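Local structure of protein MJ1225 (Methanocaldococcus jannaschii, 3KH5) at residues V158-P163 with P183-G188. The protein is of uncharacterised function but, built of four CBS repeats, binds AMP and ADP, and is a putative archaeal homologue of the gamma subunit of AMP-activated protein kinase. Numbering follows the deposited sequence.
With ADP (adenosine-5'-diphosphate), chain E; SO4 (sulfate ion), chain G.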
loop_
_atom_site.group_PDB
_atom_site.type_symbol
_atom_site.label_atom_id
_atom_site.label_comp_id
_atom_site.label_asym_id
_atom_site.label_seq_id
_atom_site.Cartn_x
_atom_site.Cartn_y
_atom_site.Cartn_z
ATOM N N VAL A 158 10.325 2.848 14.785
ATOM C CA VAL A 158 10.173 3.055 13.348
ATOM C C VAL A 158 11.202 2.262 12.550
ATOM O O VAL A 158 12.405 2.318 12.825
ATOM C CB VAL A 158 10.281 4.554 12.959
ATOM C CG1 VAL A 158 9.720 4.792 11.558
ATOM C CG2 VAL A 158 9.559 5.427 13.966
ATOM N N ILE A 159 10.703 1.519 11.567
ATOM C CA ILE A 159 11.538 0.891 10.550
ATOM C C ILE A 159 11.747 1.884 9.410
ATOM O O ILE A 159 10.802 2.525 8.934
ATOM C CB ILE A 159 10.906 -0.416 10.032
ATOM C CG1 ILE A 159 10.672 -1.407 11.187
ATOM C CG2 ILE A 159 11.749 -1.028 8.912
ATOM C CD1 ILE A 159 11.934 -2.149 11.699
ATOM N N VAL A 160 12.989 1.970 8.960
ATOM C CA VAL A 160 13.474 3.137 8.262
ATOM C C VAL A 160 14.366 2.712 7.082
ATOM O O VAL A 160 14.923 1.613 7.090
ATOM C CB VAL A 160 14.195 4.033 9.330
ATOM C CG1 VAL A 160 15.570 4.649 8.834
ATOM C CG2 VAL A 160 13.257 5.102 9.884
ATOM N N ALA A 161 14.461 3.556 6.055
ATOM C CA ALA A 161 15.422 3.351 4.969
ATOM C C ALA A 161 16.469 4.462 5.036
ATOM O O ALA A 161 16.299 5.412 5.800
ATOM C CB ALA A 161 14.714 3.354 3.623
ATOM N N THR A 162 17.553 4.347 4.268
ATOM C CA THR A 162 18.524 5.448 4.163
ATOM C C THR A 162 18.709 5.891 2.705
ATOM O O THR A 162 18.388 5.133 1.785
ATOM C CB THR A 162 19.893 5.123 4.828
ATOM O OG1 THR A 162 20.548 4.064 4.121
ATOM C CG2 THR A 162 19.732 4.749 6.300
ATOM N N PRO A 163 19.214 7.128 2.488
ATOM C CA PRO A 163 19.331 7.673 1.123
ATOM C C PRO A 163 20.172 6.801 0.178
ATOM O O PRO A 163 19.944 6.801 -1.038
ATOM C CB PRO A 163 20.007 9.036 1.333
ATOM C CG PRO A 163 19.765 9.378 2.773
ATOM C CD PRO A 163 19.691 8.080 3.512
ATOM N N PRO A 183 10.069 5.949 6.255
ATOM C CA PRO A 183 10.783 7.220 6.318
ATOM C C PRO A 183 12.244 7.007 5.917
ATOM O O PRO A 183 12.819 5.957 6.229
ATOM C CB PRO A 183 10.689 7.606 7.800
ATOM C CG PRO A 183 9.542 6.815 8.345
ATOM C CD PRO A 183 9.539 5.539 7.569
ATOM N N VAL A 184 12.824 7.967 5.201
ATOM C CA VAL A 184 14.242 7.893 4.857
ATOM C C VAL A 184 14.981 8.797 5.841
ATOM O O VAL A 184 14.635 9.970 6.004
ATOM C CB VAL A 184 14.521 8.270 3.379
ATOM C CG1 VAL A 184 15.959 7.955 3.005
ATOM C CG2 VAL A 184 13.558 7.537 2.438
ATOM N N VAL A 185 15.970 8.226 6.520
ATOM C CA VAL A 185 16.642 8.886 7.636
ATOM C C VAL A 185 18.147 8.876 7.390
ATOM O O VAL A 185 18.697 7.871 6.938
ATOM C CB VAL A 185 16.297 8.183 8.982
ATOM C CG1 VAL A 185 17.141 8.727 10.131
ATOM C CG2 VAL A 185 14.814 8.342 9.299
ATOM N N SER A 186 18.800 10.001 7.671
ATOM C CA SER A 186 20.246 10.134 7.514
ATOM C C SER A 186 20.797 10.867 8.731
ATOM O O SER A 186 20.380 11.996 9.008
ATOM C CB SER A 186 20.559 10.918 6.236
ATOM O OG SER A 186 21.957 10.954 5.982
ATOM N N GLU A 187 21.720 10.231 9.460
ATOM C CA GLU A 187 22.280 10.809 10.693
ATOM C C GLU A 187 21.154 11.214 11.658
ATOM O O GLU A 187 21.129 12.346 12.160
ATOM C CB GLU A 187 23.180 12.020 10.372
ATOM C CG GLU A 187 24.660 11.707 10.114
ATOM C CD GLU A 187 25.586 12.345 11.148
ATOM O OE1 GLU A 187 25.845 13.566 11.050
ATOM O OE2 GLU A 187 26.062 11.620 12.050
ATOM N N GLY A 188 20.211 10.293 11.888
ATOM C CA GLY A 188 19.070 10.546 12.787
ATOM C C GLY A 188 17.981 11.521 12.335
ATOM O O GLY A 188 16.971 11.679 13.026
HETATM P PB ADP E . 1.670 1.227 6.017
HETATM O O1B ADP E . 0.707 2.137 5.345
HETATM O O2B ADP E . 3.216 1.797 5.957
HETATM O O3B ADP E . 1.735 -0.254 5.367
HETATM P PA ADP E . 0.081 0.278 8.223
HETATM O O1A ADP E . -1.177 1.047 8.379
HETATM O O2A ADP E . -0.083 -1.104 7.408
HETATM O O3A ADP E . 1.303 1.113 7.567
HETATM O "O5'" ADP E . 0.761 0.002 9.635
HETATM C "C5'" ADP E . 0.232 -0.894 10.629
HETATM C "C4'" ADP E . 0.956 -0.540 11.956
HETATM O "O4'" ADP E . 2.398 -0.559 11.695
HETATM C "C3'" ADP E . 0.612 0.874 12.458
HETATM O "O3'" ADP E . 0.595 0.882 13.889
HETATM C "C2'" ADP E . 1.763 1.738 11.932
HETATM O "O2'" ADP E . 2.011 2.867 12.788
HETATM C "C1'" ADP E . 2.953 0.765 11.945
HETATM N N9 ADP E . 3.966 1.151 10.900
HETATM C C8 ADP E . 3.726 1.543 9.643
HETATM N N7 ADP E . 4.878 1.812 9.025
HETATM C C5 ADP E . 5.862 1.595 9.884
HETATM C C6 ADP E . 7.249 1.702 9.808
HETATM N N6 ADP E . 7.845 2.100 8.685
HETATM N N1 ADP E . 7.976 1.392 10.895
HETATM C C2 ADP E . 7.389 0.996 12.020
HETATM N N3 ADP E . 6.070 0.884 12.120
HETATM C C4 ADP E . 5.283 1.175 11.074
HETATM S S SO4 G . 23.505 6.558 3.312
HETATM O O1 SO4 G . 23.250 5.519 4.310
HETATM O O2 SO4 G . 24.749 6.269 2.606
HETATM O O3 SO4 G . 22.412 6.597 2.350
HETATM O O4 SO4 G . 23.599 7.861 3.964
#
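Val160 lies across Val185 at about a right angle: its CG1 rests on Val185 CB at 3.6 Å, while CG2 meets Val185 CG2. Next to this pair the backbones form a single parallel bridge centred on Ala161 and Val184. Ala161 N gives a nearly straight bond (171°) to Pro183 O, and Ala161 O accepts Val185 N at 2.9 Å, with the donor tilted 21° from the carbonyl plane. That same oxygen also takes a CA-H...O contact from Val184. Further along, Val184 CG1, anti to its backbone N (chi1 -170°), lies over the face of the Thr162-Pro163 peptide, 3.4 Å from Pro163 N, while the Pro163 ring sets its CG against Ser186 CB. Thr162 OG1 donates a hydrogen bond to O1 of a sulfate ion, probably from the crystallisation liquor. At the other end Val158 CG1 touches Pro183 CG at 3.8 Å, beside the adenine of a bound ADP. Ile159 reads the base edge with its backbone: its N donates to ADP N1 (2.8 Å) and its O accepts N6, whose nearest Pro183 atom is CD. This single-bridge pairing of an extended loop with strand 181-186 lies in the third CBS repeat and joins the adenine-binding loop to that strand. Helix 167-177 packs on Ile159 and Ala161, strand 189-195 pairs with Val184, and Ile266 of strand 266-271 touches both Val158 and Val185.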